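Local coordinates for protein putative aspartyl-tRNA synthetase (Leishmania major, PDB 6OD8) that probably attaches L-aspartate to its cognate tRNA(Asp) at the expense of ATP, as a dimeric class II aminoacyl-tRNA synthetase, at residues C241-P246 and V290-P295; F57-M62 and I171-E176; T214-A219 and C353-F358. All blocks are in the same frame, centred on the assembly; numbering follows the deposited sequence.

Interaction 1: residues C241-P246 and V290-P295; sequences CEIHSP and VFEVGP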
ATOM      1  N   CYS A 241      -2.849  -2.323 -11.875  1.00 14.90           N
ATOM      2  CA  CYS A 241      -3.679  -1.385 -11.140  0.61 15.13           C
ATOM      3  C   CYS A 241      -3.768  -1.810  -9.675  1.00 16.48           C
ATOM      4  O   CYS A 241      -3.921  -2.995  -9.370  1.00 15.56           O
ATOM      5  CB  CYS A 241      -5.065  -1.341 -11.789  0.61 20.47           C
ATOM      6  SG  CYS A 241      -6.255  -0.202 -11.090  0.61 19.64           S
ATOM      7  N   GLU A 242      -3.690  -0.836  -8.765  1.00 13.00           N
ATOM      8  CA  GLU A 242      -3.801  -1.166  -7.348  1.00 10.05           C
ATOM      9  C   GLU A 242      -5.270  -1.311  -6.964  1.00 13.74           C
ATOM     10  O   GLU A 242      -6.112  -0.486  -7.345  1.00 14.17           O
ATOM     11  CB  GLU A 242      -3.127  -0.095  -6.480  1.00 14.36           C
ATOM     12  CG  GLU A 242      -3.251  -0.406  -5.007  1.00 16.54           C
ATOM     13  CD  GLU A 242      -2.399   0.491  -4.112  1.00 20.02           C
ATOM     14  OE1 GLU A 242      -1.726   1.413  -4.617  1.00 15.35           O
ATOM     15  OE2 GLU A 242      -2.420   0.266  -2.887  1.00 21.36           O
ATOM     16  N   ILE A 243      -5.581  -2.358  -6.193  1.00 10.14           N
ATOM     17  CA  ILE A 243      -6.942  -2.561  -5.712  1.00 11.03           C
ATOM     18  C   ILE A 243      -6.916  -2.627  -4.198  1.00 13.19           C
ATOM     19  O   ILE A 243      -5.888  -2.906  -3.579  1.00 12.70           O
ATOM     20  CB  ILE A 243      -7.612  -3.837  -6.281  1.00 15.01           C
ATOM     21  CG1 ILE A 243      -6.806  -5.078  -5.872  1.00 12.82           C
ATOM     22  CG2 ILE A 243      -7.696  -3.770  -7.802  1.00 14.93           C
ATOM     23  CD1 ILE A 243      -7.544  -6.403  -6.197  1.00 16.94           C
ATOM     24  N   HIS A 244      -8.091  -2.404  -3.612  1.00 11.53           N
ATOM     25  CA  HIS A 244      -8.314  -2.504  -2.175  1.00 10.97           C
ATOM     26  C   HIS A 244      -9.595  -3.297  -1.993  1.00 20.38           C
ATOM     27  O   HIS A 244     -10.677  -2.815  -2.337  1.00 18.76           O
ATOM     28  CB  HIS A 244      -8.412  -1.107  -1.541  1.00 13.96           C
ATOM     29  CG  HIS A 244      -7.096  -0.392  -1.513  1.00 12.13           C
ATOM     30  ND1 HIS A 244      -6.723   0.532  -2.466  1.00 20.80           N
ATOM     31  CD2 HIS A 244      -6.042  -0.518  -0.680  1.00 11.54           C
ATOM     32  CE1 HIS A 244      -5.502   0.963  -2.201  1.00 13.48           C
ATOM     33  NE2 HIS A 244      -5.064   0.336  -1.128  1.00 20.85           N
ATOM     34  N   SER A 245      -9.464  -4.530  -1.517  1.00 17.63           N
ATOM     35  CA  SER A 245     -10.591  -5.423  -1.310  1.00 17.47           C
ATOM     36  C   SER A 245     -10.859  -5.597   0.180  1.00 16.97           C
ATOM     37  O   SER A 245      -9.987  -5.337   1.014  1.00 13.51           O
ATOM     38  CB  SER A 245     -10.332  -6.790  -1.984  1.00 17.84           C
ATOM     39  OG  SER A 245      -9.144  -7.381  -1.533  1.00 19.82           O
ATOM     40  N   PRO A 246     -12.075  -5.990   0.561  1.00 14.49           N
ATOM     41  CA  PRO A 246     -12.433  -5.944   1.983  1.00 15.43           C
ATOM     42  C   PRO A 246     -11.768  -7.045   2.783  1.00 15.73           C
ATOM     43  O   PRO A 246     -11.575  -8.175   2.320  1.00 18.06           O
ATOM     44  CB  PRO A 246     -13.962  -6.114   1.976  1.00 15.41           C
ATOM     45  CG  PRO A 246     -14.245  -6.870   0.688  1.00 15.78           C
ATOM     46  CD  PRO A 246     -13.233  -6.309  -0.295  1.00 15.32           C
ATOM     47  N   VAL A 290      -3.781  -6.593 -11.634  1.00 13.31           N
ATOM     48  CA  VAL A 290      -3.983  -5.916 -10.355  1.00 12.82           C
ATOM     49  C   VAL A 290      -2.916  -6.331  -9.351  1.00 11.68           C
ATOM     50  O   VAL A 290      -2.354  -7.417  -9.412  1.00 12.09           O
ATOM     51  CB  VAL A 290      -5.381  -6.194  -9.739  1.00 13.07           C
ATOM     52  CG1 VAL A 290      -6.488  -5.625 -10.616  1.00 14.25           C
ATOM     53  CG2 VAL A 290      -5.607  -7.722  -9.529  1.00 13.53           C
ATOM     54  N   PHE A 291      -2.698  -5.464  -8.369  1.00 14.88           N
ATOM     55  CA  PHE A 291      -1.949  -5.846  -7.191  1.00 14.22           C
ATOM     56  C   PHE A 291      -2.621  -5.247  -5.970  1.00 12.72           C
ATOM     57  O   PHE A 291      -3.385  -4.281  -6.058  1.00 13.90           O
ATOM     58  CB  PHE A 291      -0.479  -5.414  -7.272  1.00 10.68           C
ATOM     59  CG  PHE A 291      -0.267  -3.906  -7.151  1.00 13.33           C
ATOM     60  CD1 PHE A 291      -0.221  -3.286  -5.896  1.00 14.84           C
ATOM     61  CD2 PHE A 291      -0.102  -3.129  -8.291  1.00 17.11           C
ATOM     62  CE1 PHE A 291      -0.007  -1.885  -5.776  1.00 12.24           C
ATOM     63  CE2 PHE A 291       0.100  -1.725  -8.179  1.00 14.20           C
ATOM     64  CZ  PHE A 291       0.146  -1.125  -6.925  1.00 12.27           C
ATOM     65  N   GLU A 292      -2.324  -5.838  -4.818  1.00 13.88           N
ATOM     66  CA  GLU A 292      -2.829  -5.322  -3.560  1.00 16.04           C
ATOM     67  C   GLU A 292      -1.759  -5.470  -2.492  1.00 15.74           C
ATOM     68  O   GLU A 292      -1.036  -6.466  -2.451  1.00 15.29           O
ATOM     69  CB  GLU A 292      -4.127  -6.046  -3.133  1.00 12.33           C
ATOM     70  CG  GLU A 292      -4.683  -5.546  -1.790  1.00 14.88           C
ATOM     71  CD  GLU A 292      -6.179  -5.791  -1.607  1.00 21.00           C
ATOM     72  OE1 GLU A 292      -6.801  -6.573  -2.365  1.00 18.28           O
ATOM     73  OE2 GLU A 292      -6.733  -5.214  -0.665  1.00 14.80           O
ATOM     74  N   VAL A 293      -1.672  -4.483  -1.609  1.00 14.22           N
ATOM     75  CA  VAL A 293      -0.777  -4.540  -0.458  1.00 13.64           C
ATOM     76  C   VAL A 293      -1.651  -4.297   0.759  1.00 14.84           C
ATOM     77  O   VAL A 293      -2.248  -3.228   0.878  1.00 15.49           O
ATOM     78  CB  VAL A 293       0.346  -3.491  -0.534  1.00 12.38           C
ATOM     79  CG1 VAL A 293       1.246  -3.566   0.729  1.00 13.41           C
ATOM     80  CG2 VAL A 293       1.166  -3.656  -1.795  1.00  9.90           C
ATOM     81  N   GLY A 294      -1.786  -5.294   1.627  1.00 11.63           N
ATOM     82  CA  GLY A 294      -2.643  -5.106   2.769  1.00 10.81           C
ATOM     83  C   GLY A 294      -2.573  -6.247   3.752  1.00 13.49           C
ATOM     84  O   GLY A 294      -1.900  -7.259   3.520  1.00 13.77           O
ATOM     85  N   PRO A 295      -3.290  -6.107   4.864  1.00 11.07           N
ATOM     86  CA  PRO A 295      -3.229  -7.125   5.913  1.00 11.99           C
ATOM     87  C   PRO A 295      -3.867  -8.429   5.479  1.00 20.05           C
ATOM     88  O   PRO A 295      -4.841  -8.459   4.723  1.00 18.60           O
ATOM     89  CB  PRO A 295      -4.011  -6.515   7.084  1.00 14.45           C
ATOM     90  CG  PRO A 295      -4.559  -5.207   6.615  1.00 21.43           C
ATOM     91  CD  PRO A 295      -4.050  -4.894   5.252  1.00 14.90           C
TER
HETATM   92  O   HOH W   1      -3.420  -2.252  -2.132  1.00 13.71           O
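Glu-292 grips Ser-245 with both oxygens of its carboxylate, and here the contact is tightest. Ser-245 OG donates to Glu-292 OE1 over 2.6 Å, using the syn lone pair of that oxygen. The backbone Ser-245 N donates to Glu-292 OE2 over 2.9 Å, also on the syn side but 34° out of the carboxylate plane. Glu-292 CG stands anti to its backbone N (chi1 179°) and packs against Ile-243 O, and the extended chain beyond it carries the carboxylate to Ser-245. Lys-247 adds a salt bridge to OE2, which would be expected to favour the charged form of this buried group.

Backbone pairing joins the start of the segments in parallel: Phe-291 N donates to Cys-241 O at 2.9 Å, and Ile-243 N to Phe-291 O at 2.9 Å. Beside these bonds Glu-242 lies over the Phe-291 ring, its CA above the ring centre and its CB 3.5 Å from Phe-291 CZ. Ile-243 CG2 meets Val-290 CG1 at 3.6 Å.

The less tightly packed side is polar and bridged by water, and it faces the second subunit. As the backbones diverge, one water lies within hydrogen-bonding distance of Glu-242 OE2 and Ile-243 O and accepts from Val-293 N. Glu-242 OE2 also forms a salt bridge with Arg-232 of the second subunit. Cys-241 is the partly exposed residue of the contact. Helix 215-237, the short strand 241-242 and the proline Pro-246 match class II motif 1, here paired with the first strand of motif 2 beside the dimer interface.

Interaction 2: residues F57-M62 and I171-E176; sequences FGAAPM and IHTVTE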
ATOM      1  N   PHE A  57      21.120  26.691  29.733  1.00 33.96           N
ATOM      2  CA  PHE A  57      20.855  25.276  29.931  1.00 33.52           C
ATOM      3  C   PHE A  57      19.624  25.133  30.814  1.00 30.99           C
ATOM      4  O   PHE A  57      19.263  26.050  31.561  1.00 32.34           O
ATOM      5  CB  PHE A  57      22.071  24.569  30.544  1.00 29.02           C
ATOM      6  CG  PHE A  57      22.379  25.008  31.950  1.00 29.42           C
ATOM      7  CD1 PHE A  57      21.844  24.327  33.034  1.00 35.10           C
ATOM      8  CD2 PHE A  57      23.196  26.098  32.186  1.00 40.73           C
ATOM      9  CE1 PHE A  57      22.113  24.730  34.325  1.00 36.92           C
ATOM     10  CE2 PHE A  57      23.469  26.512  33.482  1.00 40.82           C
ATOM     11  CZ  PHE A  57      22.928  25.827  34.551  1.00 40.51           C
ATOM     12  N   GLY A  58      18.985  23.967  30.720  1.00 28.87           N
ATOM     13  CA  GLY A  58      17.804  23.684  31.515  1.00 32.19           C
ATOM     14  C   GLY A  58      16.721  22.997  30.709  1.00 29.75           C
ATOM     15  O   GLY A  58      17.015  22.325  29.717  1.00 31.39           O
ATOM     16  N   ALA A  59      15.465  23.138  31.114  1.00 29.16           N
ATOM     17  CA  ALA A  59      14.363  22.520  30.389  1.00 30.47           C
ATOM     18  C   ALA A  59      13.717  23.575  29.501  1.00 33.75           C
ATOM     19  O   ALA A  59      13.309  24.631  29.991  1.00 29.50           O
ATOM     20  CB  ALA A  59      13.338  21.912  31.345  1.00 37.17           C
ATOM     21  N   ALA A  60      13.640  23.301  28.202  1.00 33.09           N
ATOM     22  CA  ALA A  60      12.986  24.240  27.307  1.00 34.20           C
ATOM     23  C   ALA A  60      11.472  24.183  27.499  1.00 34.01           C
ATOM     24  O   ALA A  60      10.935  23.153  27.916  1.00 27.72           O
ATOM     25  CB  ALA A  60      13.337  23.934  25.857  1.00 28.25           C
ATOM     26  N   PRO A  61      10.763  25.279  27.200  1.00 34.85           N
ATOM     27  CA  PRO A  61       9.295  25.220  27.155  1.00 28.35           C
ATOM     28  C   PRO A  61       8.844  24.136  26.187  1.00 24.00           C
ATOM     29  O   PRO A  61       9.493  23.878  25.171  1.00 25.69           O
ATOM     30  CB  PRO A  61       8.893  26.614  26.660  1.00 31.48           C
ATOM     31  CG  PRO A  61      10.040  27.490  27.019  1.00 34.34           C
ATOM     32  CD  PRO A  61      11.269  26.623  26.880  1.00 36.56           C
ATOM     33  N   MET A  62       7.727  23.494  26.523  1.00 28.50           N
ATOM     34  CA  MET A  62       7.182  22.454  25.656  1.00 27.89           C
ATOM     35  C   MET A  62       6.883  23.021  24.273  1.00 27.52           C
ATOM     36  O   MET A  62       6.364  24.131  24.135  1.00 30.00           O
ATOM     37  CB  MET A  62       5.905  21.877  26.265  1.00 25.03           C
ATOM     38  CG  MET A  62       5.349  20.656  25.516  1.00 31.39           C
ATOM     39  SD  MET A  62       3.780  20.142  26.224  1.00 29.85           S
ATOM     40  CE  MET A  62       2.801  21.645  26.159  1.00 33.27           C
ATOM     41  N   ILE A 171      22.433  23.978  25.970  1.00 25.76           N
ATOM     42  CA  ILE A 171      21.743  22.697  25.888  1.00 24.00           C
ATOM     43  C   ILE A 171      20.483  22.730  26.747  1.00 22.67           C
ATOM     44  O   ILE A 171      20.544  23.003  27.950  1.00 25.02           O
ATOM     45  CB  ILE A 171      22.671  21.529  26.293  1.00 23.85           C
ATOM     46  CG1 ILE A 171      21.883  20.218  26.281  1.00 24.23           C
ATOM     47  CG2 ILE A 171      23.333  21.755  27.679  1.00 24.65           C
ATOM     48  CD1 ILE A 171      22.767  18.945  26.347  1.00 22.07           C
ATOM     49  N   HIS A 172      19.333  22.455  26.145  1.00 21.80           N
ATOM     50  CA  HIS A 172      18.088  22.329  26.896  1.00 24.80           C
ATOM     51  C   HIS A 172      17.400  21.025  26.533  1.00 25.45           C
ATOM     52  O   HIS A 172      17.457  20.583  25.379  1.00 27.57           O
ATOM     53  CB  HIS A 172      17.117  23.489  26.635  1.00 24.17           C
ATOM     54  CG  HIS A 172      17.658  24.839  26.996  1.00 24.45           C
ATOM     55  ND1 HIS A 172      18.570  25.508  26.209  1.00 25.37           N
ATOM     56  CD2 HIS A 172      17.406  25.646  28.055  1.00 24.06           C
ATOM     57  CE1 HIS A 172      18.857  26.673  26.766  1.00 28.50           C
ATOM     58  NE2 HIS A 172      18.156  26.786  27.881  1.00 28.64           N
ATOM     59  N   THR A 173      16.750  20.399  27.519  1.00 24.54           N
ATOM     60  CA  THR A 173      15.946  19.225  27.228  1.00 24.21           C
ATOM     61  C   THR A 173      14.643  19.646  26.563  1.00 22.25           C
ATOM     62  O   THR A 173      13.983  20.594  26.990  1.00 24.75           O
ATOM     63  CB  THR A 173      15.647  18.391  28.479  1.00 28.70           C
ATOM     64  OG1 THR A 173      15.161  19.231  29.522  1.00 26.79           O
ATOM     65  CG2 THR A 173      16.913  17.600  28.955  1.00 25.48           C
ATOM     66  N   VAL A 174      14.300  18.935  25.503  1.00 20.12           N
ATOM     67  CA  VAL A 174      13.002  19.067  24.854  1.00 23.61           C
ATOM     68  C   VAL A 174      11.973  18.189  25.561  1.00 27.78           C
ATOM     69  O   VAL A 174      10.924  18.670  25.996  1.00 26.18           O
ATOM     70  CB  VAL A 174      13.139  18.712  23.361  1.00 26.18           C
ATOM     71  CG1 VAL A 174      11.780  18.690  22.656  1.00 24.46           C
ATOM     72  CG2 VAL A 174      14.093  19.697  22.671  1.00 32.19           C
ATOM     73  N   THR A 175      12.262  16.885  25.695  1.00 19.50           N
ATOM     74  CA  THR A 175      11.542  16.014  26.610  1.00 20.31           C
ATOM     75  C   THR A 175      12.545  15.177  27.394  1.00 19.92           C
ATOM     76  O   THR A 175      13.612  14.827  26.886  1.00 23.27           O
ATOM     77  CB  THR A 175      10.573  15.073  25.883  1.00 20.57           C
ATOM     78  OG1 THR A 175      11.290  14.325  24.894  1.00 22.64           O
ATOM     79  CG2 THR A 175       9.465  15.859  25.203  1.00 22.82           C
ATOM     80  N   GLU A 176      12.194  14.859  28.633  1.00 22.85           N
ATOM     81  CA  GLU A 176      13.055  14.064  29.498  1.00 25.92           C
ATOM     82  C   GLU A 176      12.575  12.624  29.529  1.00 30.54           C
ATOM     83  O   GLU A 176      11.373  12.360  29.647  1.00 29.20           O
ATOM     84  CB  GLU A 176      13.082  14.634  30.911  1.00 26.95           C
ATOM     85  CG  GLU A 176      13.454  16.082  30.955  1.00 34.84           C
ATOM     86  CD  GLU A 176      13.504  16.589  32.376  1.00 49.04           C
ATOM     87  OE1 GLU A 176      14.063  17.679  32.606  1.00 54.57           O
ATOM     88  OE2 GLU A 176      12.991  15.877  33.263  1.00 55.34           O
TER
HETATM   89  O   HOH W   2      10.671  20.735  27.717  1.00 30.53           O
HETATM   90  O   HOH W   3      10.728  21.666  24.385  1.00 25.31           O
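His-172 turns its imidazole against the backbone of Phe-57 and Gly-58, where residues 57-59, which follow helix 48-54, pair in parallel with strand 170-173 of the OB-fold. Phe-57 CA stands 3.7 Å above the His-172 ring plane, offset toward the rim, while Ala-59 N lies at the ring edge. His-172 CG is anti to its carbonyl carbon (chi1 -60°), and from there His-172 CD2 reaches within 3.5 Å of Gly-58 N; His-172 NE2 finds its hydrogen-bond partner in Lys-54 O. His-172 CB packs at 3.9 Å against Ala-60 CB, which points toward this strand.

On the other face of the pairing, the side chains of Phe-57, Ile-171, Ala-59 and Thr-173 emerge together. Phe-57 CB approaches Ile-171 CG2 only loosely, at 4.2 Å, and the Phe-57 ring meets Phe-133, with planes at about 40°. Thr-173 OG1 lies 3.5 Å from Ala-59 CA. Gly-58, opposite His-172, has a backbone conformation in which a CB would jam against the preceding carbonyl oxygen, and the chain turns a corner there.

Beyond the pairing, Val-174 and Thr-175 form a classic beta bulge facing Ile-142, and Thr-175 OG1 bonds to Ala-520 O of the second subunit. The backbone register rests on a weak bond from Gly-58 N to Ile-171 O, then on two firmer ones: Thr-173 N to Gly-58 O at 2.9 Å, and Ala-60 N to Thr-173 O at 3.0 Å.

Interaction 3: residues T214-A219 and C353-F358; sequences TLASGA and CQQYPF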
ATOM      1  N   THR A 214      17.420   0.908  17.916  1.00 18.71           N
ATOM      2  CA  THR A 214      18.685   0.252  17.626  1.00 21.55           C
ATOM      3  C   THR A 214      18.972   0.295  16.129  1.00 20.45           C
ATOM      4  O   THR A 214      18.070   0.445  15.303  1.00 21.63           O
ATOM      5  CB  THR A 214      18.692  -1.211  18.113  1.00 18.83           C
ATOM      6  OG1 THR A 214      17.739  -1.960  17.363  1.00 22.59           O
ATOM      7  CG2 THR A 214      18.345  -1.302  19.608  1.00 20.59           C
ATOM      8  N   LEU A 215      20.262   0.192  15.786  1.00 19.20           N
ATOM      9  CA  LEU A 215      20.659   0.259  14.379  1.00 18.11           C
ATOM     10  C   LEU A 215      19.971  -0.817  13.565  1.00 20.57           C
ATOM     11  O   LEU A 215      19.383  -0.535  12.515  1.00 18.66           O
ATOM     12  CB  LEU A 215      22.184   0.115  14.240  1.00 19.40           C
ATOM     13  CG  LEU A 215      23.054   1.261  14.739  1.00 29.34           C
ATOM     14  CD1 LEU A 215      24.536   0.856  14.647  1.00 29.22           C
ATOM     15  CD2 LEU A 215      22.790   2.472  13.909  1.00 32.82           C
ATOM     16  N   ALA A 216      20.058  -2.070  14.021  1.00 20.63           N
ATOM     17  CA  ALA A 216      19.555  -3.178  13.213  1.00 19.18           C
ATOM     18  C   ALA A 216      18.043  -3.125  13.076  1.00 17.81           C
ATOM     19  O   ALA A 216      17.502  -3.303  11.978  1.00 18.05           O
ATOM     20  CB  ALA A 216      19.996  -4.523  13.814  1.00 17.20           C
ATOM     21  N   SER A 217      17.334  -2.892  14.182  1.00 18.76           N
ATOM     22  CA  SER A 217      15.872  -2.871  14.111  1.00 18.37           C
ATOM     23  C   SER A 217      15.387  -1.727  13.216  1.00 17.23           C
ATOM     24  O   SER A 217      14.541  -1.922  12.337  1.00 20.33           O
ATOM     25  CB  SER A 217      15.309  -2.796  15.539  1.00 22.08           C
ATOM     26  OG  SER A 217      13.905  -2.920  15.565  1.00 28.47           O
ATOM     27  N   GLY A 218      15.946  -0.529  13.394  1.00 16.58           N
ATOM     28  CA  GLY A 218      15.616   0.558  12.492  1.00 15.75           C
ATOM     29  C   GLY A 218      15.897   0.231  11.037  1.00 18.98           C
ATOM     30  O   GLY A 218      15.091   0.550  10.158  1.00 20.18           O
ATOM     31  N   ALA A 219      17.030  -0.431  10.763  1.00 17.91           N
ATOM     32  CA  ALA A 219      17.377  -0.766   9.379  1.00 15.72           C
ATOM     33  C   ALA A 219      16.424  -1.796   8.810  1.00 17.74           C
ATOM     34  O   ALA A 219      16.064  -1.729   7.627  1.00 15.34           O
ATOM     35  CB  ALA A 219      18.824  -1.281   9.286  1.00 17.41           C
ATOM     36  N   CYS A 353      23.462  -6.339   9.435  1.00 19.14           N
ATOM     37  CA  CYS A 353      24.465  -7.400   9.474  1.00 22.54           C
ATOM     38  C   CYS A 353      25.374  -7.294  10.695  1.00 28.90           C
ATOM     39  O   CYS A 353      25.887  -8.315  11.173  1.00 27.55           O
ATOM     40  CB  CYS A 353      25.295  -7.359   8.190  1.00 26.35           C
ATOM     41  SG  CYS A 353      26.419  -8.769   7.935  1.00 31.19           S
ATOM     42  N   GLN A 354      25.593  -6.086  11.220  1.00 26.53           N
ATOM     43  CA  GLN A 354      26.522  -5.981  12.343  1.00 30.83           C
ATOM     44  C   GLN A 354      25.962  -6.646  13.591  1.00 31.57           C
ATOM     45  O   GLN A 354      26.725  -7.157  14.418  1.00 28.95           O
ATOM     46  CB  GLN A 354      26.882  -4.519  12.622  1.00 27.91           C
ATOM     47  CG  GLN A 354      25.704  -3.559  12.701  1.00 35.93           C
ATOM     48  CD  GLN A 354      25.093  -3.472  14.094  1.00 41.62           C
ATOM     49  OE1 GLN A 354      25.779  -3.685  15.101  1.00 46.25           O
ATOM     50  NE2 GLN A 354      23.795  -3.163  14.158  1.00 25.29           N
ATOM     51  N   GLN A 355      24.644  -6.665  13.744  1.00 25.49           N
ATOM     52  CA  GLN A 355      24.048  -7.400  14.849  1.00 24.54           C
ATOM     53  C   GLN A 355      23.626  -8.812  14.461  1.00 25.66           C
ATOM     54  O   GLN A 355      23.726  -9.726  15.280  1.00 24.79           O
ATOM     55  CB  GLN A 355      22.831  -6.645  15.406  1.00 24.94           C
ATOM     56  CG  GLN A 355      22.295  -7.292  16.675  1.00 25.78           C
ATOM     57  CD  GLN A 355      21.228  -6.468  17.382  1.00 29.45           C
ATOM     58  OE1 GLN A 355      20.969  -5.307  17.027  1.00 22.39           O
ATOM     59  NE2 GLN A 355      20.612  -7.065  18.405  1.00 23.05           N
ATOM     60  N   TYR A 356      23.161  -9.002  13.231  1.00 20.43           N
ATOM     61  CA  TYR A 356      22.557 -10.254  12.779  1.00 24.09           C
ATOM     62  C   TYR A 356      23.278 -10.662  11.504  1.00 23.81           C
ATOM     63  O   TYR A 356      22.755 -10.467  10.397  1.00 22.75           O
ATOM     64  CB  TYR A 356      21.056 -10.077  12.528  1.00 22.62           C
ATOM     65  CG  TYR A 356      20.249  -9.727  13.760  1.00 28.06           C
ATOM     66  CD1 TYR A 356      20.197 -10.590  14.850  1.00 30.20           C
ATOM     67  CD2 TYR A 356      19.517  -8.542  13.823  1.00 28.09           C
ATOM     68  CE1 TYR A 356      19.450 -10.282  15.976  1.00 27.40           C
ATOM     69  CE2 TYR A 356      18.768  -8.221  14.943  1.00 26.53           C
ATOM     70  CZ  TYR A 356      18.740  -9.091  16.017  1.00 28.87           C
ATOM     71  OH  TYR A 356      17.979  -8.778  17.124  1.00 25.63           O
ATOM     72  N   PRO A 357      24.494 -11.196  11.621  1.00 25.87           N
ATOM     73  CA  PRO A 357      25.315 -11.442  10.432  1.00 25.03           C
ATOM     74  C   PRO A 357      24.625 -12.376   9.456  1.00 26.46           C
ATOM     75  O   PRO A 357      23.996 -13.366   9.845  1.00 26.68           O
ATOM     76  CB  PRO A 357      26.587 -12.076  11.002  1.00 28.41           C
ATOM     77  CG  PRO A 357      26.649 -11.600  12.410  1.00 29.59           C
ATOM     78  CD  PRO A 357      25.223 -11.489  12.866  1.00 23.92           C
ATOM     79  N   PHE A 358      24.734 -12.035   8.177  1.00 25.53           N
ATOM     80  CA  PHE A 358      24.160 -12.869   7.131  1.00 24.00           C
ATOM     81  C   PHE A 358      25.035 -12.785   5.894  1.00 28.98           C
ATOM     82  O   PHE A 358      25.727 -11.785   5.674  1.00 27.46           O
ATOM     83  CB  PHE A 358      22.732 -12.450   6.781  1.00 20.84           C
ATOM     84  CG  PHE A 358      22.607 -11.027   6.269  1.00 23.74           C
ATOM     85  CD1 PHE A 358      22.480  -9.964   7.158  1.00 22.47           C
ATOM     86  CD2 PHE A 358      22.563 -10.763   4.904  1.00 18.99           C
ATOM     87  CE1 PHE A 358      22.320  -8.644   6.701  1.00 21.14           C
ATOM     88  CE2 PHE A 358      22.410  -9.465   4.434  1.00 25.40           C
ATOM     89  CZ  PHE A 358      22.297  -8.394   5.344  1.00 24.73           C
TER
HETATM   90  O   HOH W   4      18.223  -4.539  17.421  1.00 31.65           O
HETATM   91  O   HOH W   5      21.714  -2.877  16.352  1.00 19.96           O
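At the N-terminus of helix 215-237, the long helix of class II motif 1, Ala-216 packs against the turn that follows helix 346-353. Its CB is the focus: Gln-355 OE1 lies 3.4 Å from Ala-216 CB, and Tyr-356 CD2 approaches the same methyl at 4.0 Å. Within the turn, Gln-355 CG sits over the centre of the Tyr-356 ring, and both side chains reach Ala-216 CB. Gln-355 CG is anti to its backbone N (chi1 -173°), and the extended chain beyond it carries the amide to the start of helix 215-237, with OE1 toward Ala-216 and NE2 bonded to Ala-188 O of helix 185-189.

Gln-354, its chain bent at chi2 (87°), crosses Leu-215 at about a right angle with NE2 3.7 Å from Leu-215 CB. This NE2 also bonds to Asn-351 O.

Polar linkage between the segments runs through water, since direct hydrogen bonds are absent. One water accepts from Ala-216 N and Gln-354 NE2 and donates to Gln-355 OE1, the last at 2.6 Å. A second joins Thr-214 OG1, 2.6 Å away, to Gln-355 OE1, to which it donates; that oxygen is thus held by two waters. Thr-214 OG1 also accepts a weak capping bond, 3.3 Å long, from Ser-217 N. The contact thus packs the threonine-capped start of the motif 1 helix of a class II synthetase on the loop after helix 346-353.

Overall arrangement
Interaction 1 is the buried member, while interactions 2 and 3 are only partly buried. Helix 215-237, whose first turn carries interaction 3, leads directly into strand 241-242 of interaction 1, so these two lie at either end of motif 1, their centres 31 Å apart. Interaction 2 belongs to the OB-fold end of the chain, its centre 45 Å from that of interaction 1. Parallel backbone pairing unites interactions 1 and 2, but a buried carboxylate adds two further bonds to the first, whereas the second leans on an imidazole against backbone. Interaction 3 lacks direct polar bonds and relies on bridging waters. Interactions 1 and 2 also touch the second subunit; interaction 3 stays within its own chain.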